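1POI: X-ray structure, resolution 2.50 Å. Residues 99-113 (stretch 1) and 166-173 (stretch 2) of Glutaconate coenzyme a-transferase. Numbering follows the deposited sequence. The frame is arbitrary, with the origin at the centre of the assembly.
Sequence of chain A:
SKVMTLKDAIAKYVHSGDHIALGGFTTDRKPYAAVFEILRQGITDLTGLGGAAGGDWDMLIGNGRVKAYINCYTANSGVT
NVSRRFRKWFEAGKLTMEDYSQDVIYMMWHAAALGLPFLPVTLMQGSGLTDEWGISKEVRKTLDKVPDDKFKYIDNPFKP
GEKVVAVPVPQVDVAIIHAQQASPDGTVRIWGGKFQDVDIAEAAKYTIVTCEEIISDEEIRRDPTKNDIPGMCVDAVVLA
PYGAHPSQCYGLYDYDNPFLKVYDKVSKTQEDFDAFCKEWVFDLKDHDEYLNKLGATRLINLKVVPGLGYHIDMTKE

Stretch 1 99-113: DYSQDVIYMMWHAAA
Stretch 2, residues 166-173: AVPVPQVD

Stretch 1 enters extended through Asp99 and Tyr100, then turns into a helix from Gln102 to Ala113 that continues later in the chain. Ser101 (phi/psi -70/153, chi1 p) caps it: Val104 N donates to Ser101 OG at 3.2 Å, almost in line. From Ile105 on, each amide bonds to the carbonyl four residues back, from Ile105 N to Ser101 O at 3.3 Å through Ala113 N to Trp109 O at 3.0 Å. Stretch 2 stays extended, with phi from -128 to -67° and psi from 103 to 149° over Ala166 to Val172; it enters at Ala166 already in a strand that begins earlier in the chain. The helix and strand axes approach to 9.6 Å, their N-to-C directions 65° apart (signed crossing angle -65°). Backbones come nearest where Met108 CA lies 5.5 Å from Val169 CA.

No hydrogen bond crosses the contact; it holds by apolar packing, burying 418 Å² over both sides. The larger side chains pack on one another, and Val169 sits against two alanines. Near the start of the helix, Val167 (chi1 t) points toward it and meets two residues one turn apart: Val104 CG1 (chi1 t) lies 4.2 Å from each of Val167 CG1 and Val167 CG2, and Met108 SD lies 3.5 Å from Val167 CG1. Met108 takes the m, t, p rotamer, its CA-to-CB bond sideways to stretch 2, and Met108 CE sits 3.8 Å from Pro168 O. Tyr100 (chi1 m) adds a looser touch, Tyr100 OH to Pro168 CD at 4.4 Å.

One turn on, the helix surface drops to alanine, and the hollow is filled by Val169 (chi1 t). Val169 CG2 meets Ala111 CB at 3.9 Å, while Val169 CG1 lies 3.6 Å from Ala112 CB and 3.5 Å from Ala112 CA, close enough to touch the helix backbone itself.

Pro170, ring C-gamma endo, is the next bump. Pro170 CD rests 3.4 Å from Met108 O and 3.8 Å from Met108 CB, and Ala112 CB stands 3.7 Å from Pro170 O, so the proline packs between residues one helical turn apart. Trp109 (chi1 m, chi2 -38°) starts away from stretch 2, yet its indole comes nearer: Trp109 CD1 comes to 4.4 Å from Pro170 CG, and Val172 (chi1 t) sets Val172 CG2 at the ring edge, 4.2 Å from Trp109 NE1. Between these two, Gln171 (chi1 m) points away from the helix, leaving Pro170 and Val172 to face it.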

ATOM      1  N   ASP A  99      25.551 -18.876 -31.281  1.00 18.09           N
ATOM      2  CA  ASP A  99      25.727 -18.889 -29.842  1.00 19.12           C
ATOM      3  C   ASP A  99      26.499 -17.674 -29.389  1.00 20.73           C
ATOM      4  O   ASP A  99      27.612 -17.432 -29.859  1.00 21.03           O
ATOM      5  CB  ASP A  99      26.579 -20.080 -29.405  1.00 21.31           C
ATOM      6  CG  ASP A  99      25.770 -21.293 -29.066  1.00 21.28           C
ATOM      7  OD1 ASP A  99      24.712 -21.166 -28.390  1.00 19.84           O
ATOM      8  OD2 ASP A  99      26.224 -22.380 -29.478  1.00 21.12           O
ATOM      9  N   TYR A 100      25.917 -16.942 -28.453  1.00 22.95           N
ATOM     10  CA  TYR A 100      26.566 -15.796 -27.815  1.00 24.44           C
ATOM     11  C   TYR A 100      26.405 -16.112 -26.320  1.00 22.63           C
ATOM     12  O   TYR A 100      25.548 -16.915 -25.931  1.00 20.23           O
ATOM     13  CB  TYR A 100      25.837 -14.462 -28.101  1.00 26.45           C
ATOM     14  CG  TYR A 100      26.076 -13.833 -29.466  1.00 28.21           C
ATOM     15  CD1 TYR A 100      27.326 -13.312 -29.818  1.00 27.32           C
ATOM     16  CD2 TYR A 100      25.050 -13.746 -30.398  1.00 27.34           C
ATOM     17  CE1 TYR A 100      27.539 -12.721 -31.066  1.00 24.08           C
ATOM     18  CE2 TYR A 100      25.260 -13.161 -31.643  1.00 27.68           C
ATOM     19  CZ  TYR A 100      26.501 -12.654 -31.970  1.00 26.00           C
ATOM     20  OH  TYR A 100      26.684 -12.096 -33.210  1.00 23.62           O
ATOM     21  N   SER A 101      27.240 -15.502 -25.493  1.00 22.42           N
ATOM     22  CA  SER A 101      27.154 -15.658 -24.050  1.00 17.55           C
ATOM     23  C   SER A 101      25.860 -14.919 -23.693  1.00 18.51           C
ATOM     24  O   SER A 101      25.487 -13.974 -24.382  1.00 21.55           O
ATOM     25  CB  SER A 101      28.324 -14.937 -23.393  1.00 13.72           C
ATOM     26  OG  SER A 101      27.971 -13.589 -23.126  1.00 11.56           O
ATOM     27  N   GLN A 102      25.199 -15.312 -22.610  1.00 18.97           N
ATOM     28  CA  GLN A 102      23.952 -14.673 -22.192  1.00 18.98           C
ATOM     29  C   GLN A 102      24.117 -13.194 -21.846  1.00 20.09           C
ATOM     30  O   GLN A 102      23.231 -12.368 -22.096  1.00 20.37           O
ATOM     31  CB  GLN A 102      23.387 -15.417 -20.996  1.00 21.00           C
ATOM     32  CG  GLN A 102      22.044 -14.938 -20.531  1.00 23.57           C
ATOM     33  CD  GLN A 102      21.475 -15.863 -19.483  1.00 29.12           C
ATOM     34  OE1 GLN A 102      21.089 -16.988 -19.779  1.00 33.99           O
ATOM     35  NE2 GLN A 102      21.412 -15.387 -18.247  1.00 26.58           N
ATOM     36  N   ASP A 103      25.267 -12.865 -21.280  1.00 21.03           N
ATOM     37  CA  ASP A 103      25.575 -11.498 -20.880  1.00 19.79           C
ATOM     38  C   ASP A 103      25.471 -10.598 -22.098  1.00 18.13           C
ATOM     39  O   ASP A 103      24.732  -9.602 -22.094  1.00 15.62           O
ATOM     40  CB  ASP A 103      26.981 -11.473 -20.293  1.00 18.36           C
ATOM     41  CG  ASP A 103      27.205 -12.610 -19.314  1.00 19.07           C
ATOM     42  OD1 ASP A 103      26.283 -12.866 -18.500  1.00 20.38           O
ATOM     43  OD2 ASP A 103      28.265 -13.269 -19.378  1.00 14.10           O
ATOM     44  N   VAL A 104      26.121 -11.028 -23.176  1.00 17.02           N
ATOM     45  CA  VAL A 104      26.114 -10.288 -24.430  1.00 14.88           C
ATOM     46  C   VAL A 104      24.697 -10.138 -24.977  1.00 14.84           C
ATOM     47  O   VAL A 104      24.337  -9.062 -25.428  1.00 19.14           O
ATOM     48  CB  VAL A 104      27.044 -10.938 -25.460  1.00 14.64           C
ATOM     49  CG1 VAL A 104      26.865 -10.324 -26.836  1.00 17.61           C
ATOM     50  CG2 VAL A 104      28.461 -10.776 -25.021  1.00 16.17           C
ATOM     51  N   ILE A 105      23.883 -11.186 -24.908  1.00 12.42           N
ATOM     52  CA  ILE A 105      22.514 -11.103 -25.394  1.00 11.58           C
ATOM     53  C   ILE A 105      21.687 -10.047 -24.645  1.00 11.95           C
ATOM     54  O   ILE A 105      20.975  -9.253 -25.252  1.00  8.85           O
ATOM     55  CB  ILE A 105      21.805 -12.462 -25.292  1.00 13.30           C
ATOM     56  CG1 ILE A 105      22.445 -13.468 -26.251  1.00 11.97           C
ATOM     57  CG2 ILE A 105      20.289 -12.302 -25.586  1.00 13.00           C
ATOM     58  CD1 ILE A 105      21.871 -13.444 -27.639  1.00  7.18           C
ATOM     59  N   TYR A 106      21.735 -10.063 -23.318  1.00 15.93           N
ATOM     60  CA  TYR A 106      20.970  -9.077 -22.558  1.00 12.08           C
ATOM     61  C   TYR A 106      21.549  -7.688 -22.823  1.00 11.22           C
ATOM     62  O   TYR A 106      20.814  -6.711 -22.866  1.00 10.73           O
ATOM     63  CB  TYR A 106      20.892  -9.460 -21.068  1.00  7.76           C
ATOM     64  CG  TYR A 106      19.768 -10.437 -20.812  1.00  2.00           C
ATOM     65  CD1 TYR A 106      18.471  -9.978 -20.648  1.00  3.04           C
ATOM     66  CD2 TYR A 106      19.974 -11.818 -20.891  1.00  2.00           C
ATOM     67  CE1 TYR A 106      17.403 -10.861 -20.591  1.00  8.37           C
ATOM     68  CE2 TYR A 106      18.916 -12.720 -20.832  1.00  2.00           C
ATOM     69  CZ  TYR A 106      17.630 -12.237 -20.690  1.00  7.88           C
ATOM     70  OH  TYR A 106      16.549 -13.102 -20.704  1.00  9.68           O
ATOM     71  N   MET A 107      22.855  -7.607 -23.060  1.00 11.22           N
ATOM     72  CA  MET A 107      23.467  -6.326 -23.406  1.00 14.56           C
ATOM     73  C   MET A 107      22.924  -5.873 -24.779  1.00 14.94           C
ATOM     74  O   MET A 107      22.320  -4.802 -24.888  1.00 15.99           O
ATOM     75  CB  MET A 107      25.003  -6.422 -23.466  1.00 14.44           C
ATOM     76  CG  MET A 107      25.666  -6.739 -22.139  1.00 17.52           C
ATOM     77  SD  MET A 107      26.108  -5.369 -21.040  1.00 19.67           S
ATOM     78  CE  MET A 107      24.818  -4.170 -21.337  1.00 20.38           C
ATOM     79  N   MET A 108      23.099  -6.707 -25.801  1.00 10.90           N
ATOM     80  CA  MET A 108      22.630  -6.412 -27.152  1.00 11.03           C
ATOM     81  C   MET A 108      21.255  -5.773 -27.163  1.00  8.86           C
ATOM     82  O   MET A 108      21.038  -4.752 -27.804  1.00 10.05           O
ATOM     83  CB  MET A 108      22.637  -7.677 -28.009  1.00 10.18           C
ATOM     84  CG  MET A 108      24.053  -8.184 -28.293  1.00 13.14           C
ATOM     85  SD  MET A 108      24.132  -9.736 -29.181  1.00 16.90           S
ATOM     86  CE  MET A 108      22.925  -9.508 -30.395  1.00 18.99           C
ATOM     87  N   TRP A 109      20.330  -6.361 -26.432  1.00  9.40           N
ATOM     88  CA  TRP A 109      18.992  -5.823 -26.356  1.00 10.20           C
ATOM     89  C   TRP A 109      19.062  -4.480 -25.643  1.00 11.03           C
ATOM     90  O   TRP A 109      18.404  -3.521 -26.040  1.00 13.41           O
ATOM     91  CB  TRP A 109      18.081  -6.770 -25.570  1.00 13.87           C
ATOM     92  CG  TRP A 109      17.386  -7.834 -26.364  1.00 18.38           C
ATOM     93  CD1 TRP A 109      16.870  -7.707 -27.615  1.00 22.84           C
ATOM     94  CD2 TRP A 109      16.992  -9.141 -25.900  1.00 20.03           C
ATOM     95  NE1 TRP A 109      16.161  -8.837 -27.953  1.00 25.76           N
ATOM     96  CE2 TRP A 109      16.222  -9.733 -26.917  1.00 21.41           C
ATOM     97  CE3 TRP A 109      17.210  -9.860 -24.718  1.00 21.84           C
ATOM     98  CZ2 TRP A 109      15.663 -11.014 -26.791  1.00 22.40           C
ATOM     99  CZ3 TRP A 109      16.651 -11.135 -24.596  1.00 22.71           C
ATOM    100  CH2 TRP A 109      15.889 -11.694 -25.625  1.00 20.51           C
ATOM    101  N   HIS A 110      19.871  -4.387 -24.592  1.00  9.42           N
ATOM    102  CA  HIS A 110      19.949  -3.129 -23.867  1.00  8.73           C
ATOM    103  C   HIS A 110      20.504  -1.997 -24.742  1.00  8.51           C
ATOM    104  O   HIS A 110      19.883  -0.925 -24.844  1.00 11.80           O
ATOM    105  CB  HIS A 110      20.711  -3.282 -22.543  1.00  7.98           C
ATOM    106  CG  HIS A 110      20.558  -2.109 -21.626  1.00  2.00           C
ATOM    107  ND1 HIS A 110      21.630  -1.506 -21.005  1.00  2.00           N
ATOM    108  CD2 HIS A 110      19.468  -1.384 -21.279  1.00  2.00           C
ATOM    109  CE1 HIS A 110      21.210  -0.463 -20.315  1.00  2.00           C
ATOM    110  NE2 HIS A 110      19.900  -0.365 -20.464  1.00  2.00           N
ATOM    111  N   ALA A 111      21.640  -2.240 -25.387  1.00  6.18           N
ATOM    112  CA  ALA A 111      22.246  -1.276 -26.297  1.00  7.06           C
ATOM    113  C   ALA A 111      21.244  -0.855 -27.369  1.00 10.11           C
ATOM    114  O   ALA A 111      21.266   0.284 -27.828  1.00 13.77           O
ATOM    115  CB  ALA A 111      23.436  -1.861 -26.943  1.00  6.94           C
ATOM    116  N   ALA A 112      20.357  -1.759 -27.772  1.00 11.20           N
ATOM    117  CA  ALA A 112      19.346  -1.417 -28.774  1.00 13.49           C
ATOM    118  C   ALA A 112      18.349  -0.420 -28.193  1.00 13.80           C
ATOM    119  O   ALA A 112      18.034   0.595 -28.806  1.00 14.08           O
ATOM    120  CB  ALA A 112      18.624  -2.670 -29.273  1.00 13.64           C
ATOM    121  N   ALA A 113      17.865  -0.700 -26.993  1.00 15.85           N
ATOM    122  CA  ALA A 113      16.917   0.198 -26.354  1.00 15.43           C
ATOM    123  C   ALA A 113      17.582   1.555 -26.172  1.00 15.80           C
ATOM    124  O   ALA A 113      16.919   2.590 -26.222  1.00 13.08           O
ATOM    125  CB  ALA A 113      16.482  -0.366 -25.020  1.00 12.17           C
ATOM    126  N   ALA A 166      33.440  -6.224 -30.719  1.00 10.22           N
ATOM    127  CA  ALA A 166      32.333  -5.352 -31.093  1.00  8.92           C
ATOM    128  C   ALA A 166      31.231  -6.266 -31.566  1.00 11.43           C
ATOM    129  O   ALA A 166      31.495  -7.227 -32.301  1.00 17.77           O
ATOM    130  CB  ALA A 166      32.747  -4.391 -32.180  1.00  6.52           C
ATOM    131  N   VAL A 167      30.003  -5.965 -31.167  1.00 10.86           N
ATOM    132  CA  VAL A 167      28.855  -6.796 -31.495  1.00 11.18           C
ATOM    133  C   VAL A 167      27.738  -5.968 -32.126  1.00 12.91           C
ATOM    134  O   VAL A 167      27.416  -4.886 -31.656  1.00 12.78           O
ATOM    135  CB  VAL A 167      28.358  -7.516 -30.197  1.00  7.74           C
ATOM    136  CG1 VAL A 167      26.967  -8.005 -30.343  1.00  9.27           C
ATOM    137  CG2 VAL A 167      29.240  -8.686 -29.883  1.00  9.24           C
ATOM    138  N   PRO A 168      27.114  -6.484 -33.191  1.00 17.28           N
ATOM    139  CA  PRO A 168      26.034  -5.741 -33.845  1.00 18.63           C
ATOM    140  C   PRO A 168      24.814  -5.608 -32.955  1.00 17.50           C
ATOM    141  O   PRO A 168      24.379  -6.594 -32.366  1.00 18.96           O
ATOM    142  CB  PRO A 168      25.689  -6.628 -35.049  1.00 18.63           C
ATOM    143  CG  PRO A 168      26.933  -7.432 -35.271  1.00 18.40           C
ATOM    144  CD  PRO A 168      27.340  -7.769 -33.875  1.00 17.52           C
ATOM    145  N   VAL A 169      24.255  -4.407 -32.887  1.00 17.66           N
ATOM    146  CA  VAL A 169      23.041  -4.146 -32.108  1.00 16.22           C
ATOM    147  C   VAL A 169      21.875  -4.672 -32.964  1.00 17.80           C
ATOM    148  O   VAL A 169      21.739  -4.310 -34.130  1.00 21.71           O
ATOM    149  CB  VAL A 169      22.900  -2.638 -31.837  1.00 12.72           C
ATOM    150  CG1 VAL A 169      21.526  -2.303 -31.380  1.00 14.48           C
ATOM    151  CG2 VAL A 169      23.875  -2.229 -30.785  1.00 11.20           C
ATOM    152  N   PRO A 170      21.041  -5.550 -32.410  1.00 17.99           N
ATOM    153  CA  PRO A 170      19.914  -6.120 -33.144  1.00 19.59           C
ATOM    154  C   PRO A 170      18.746  -5.166 -33.410  1.00 22.67           C
ATOM    155  O   PRO A 170      18.490  -4.264 -32.626  1.00 26.98           O
ATOM    156  CB  PRO A 170      19.499  -7.279 -32.246  1.00 19.67           C
ATOM    157  CG  PRO A 170      19.686  -6.703 -30.885  1.00 18.91           C
ATOM    158  CD  PRO A 170      21.028  -5.992 -31.004  1.00 21.95           C
ATOM    159  N   GLN A 171      18.044  -5.376 -34.525  1.00 24.76           N
ATOM    160  CA  GLN A 171      16.890  -4.563 -34.914  1.00 25.54           C
ATOM    161  C   GLN A 171      15.647  -5.428 -34.780  1.00 24.56           C
ATOM    162  O   GLN A 171      15.351  -6.271 -35.618  1.00 26.20           O
ATOM    163  CB  GLN A 171      17.052  -4.080 -36.347  1.00 30.58           C
ATOM    164  CG  GLN A 171      18.302  -3.247 -36.528  1.00 42.39           C
ATOM    165  CD  GLN A 171      18.351  -2.565 -37.872  1.00 49.10           C
ATOM    166  OE1 GLN A 171      17.581  -1.632 -38.141  1.00 52.59           O
ATOM    167  NE2 GLN A 171      19.257  -3.024 -38.731  1.00 51.23           N
ATOM    168  N   VAL A 172      14.911  -5.193 -33.715  1.00 21.20           N
ATOM    169  CA  VAL A 172      13.755  -5.984 -33.399  1.00 17.74           C
ATOM    170  C   VAL A 172      12.463  -5.434 -33.994  1.00 19.10           C
ATOM    171  O   VAL A 172      12.036  -4.326 -33.665  1.00 21.47           O
ATOM    172  CB  VAL A 172      13.662  -6.132 -31.850  1.00 16.87           C
ATOM    173  CG1 VAL A 172      12.526  -7.068 -31.463  1.00 15.71           C
ATOM    174  CG2 VAL A 172      15.012  -6.631 -31.292  1.00  7.67           C
ATOM    175  N   ASP A 173      11.807  -6.240 -34.823  1.00 16.42           N
ATOM    176  CA  ASP A 173      10.576  -5.823 -35.459  1.00 13.50           C
ATOM    177  C   ASP A 173       9.427  -5.821 -34.484  1.00 13.85           C
ATOM    178  O   ASP A 173       8.721  -4.822 -34.380  1.00 12.99           O
ATOM    179  CB  ASP A 173      10.254  -6.720 -36.652  1.00 13.79           C
ATOM    180  CG  ASP A 173      11.292  -6.631 -37.739  1.00 13.48           C
ATOM    181  OD1 ASP A 173      11.705  -5.493 -38.071  1.00 19.40           O
ATOM    182  OD2 ASP A 173      11.700  -7.687 -38.267  1.00  8.08           O
TER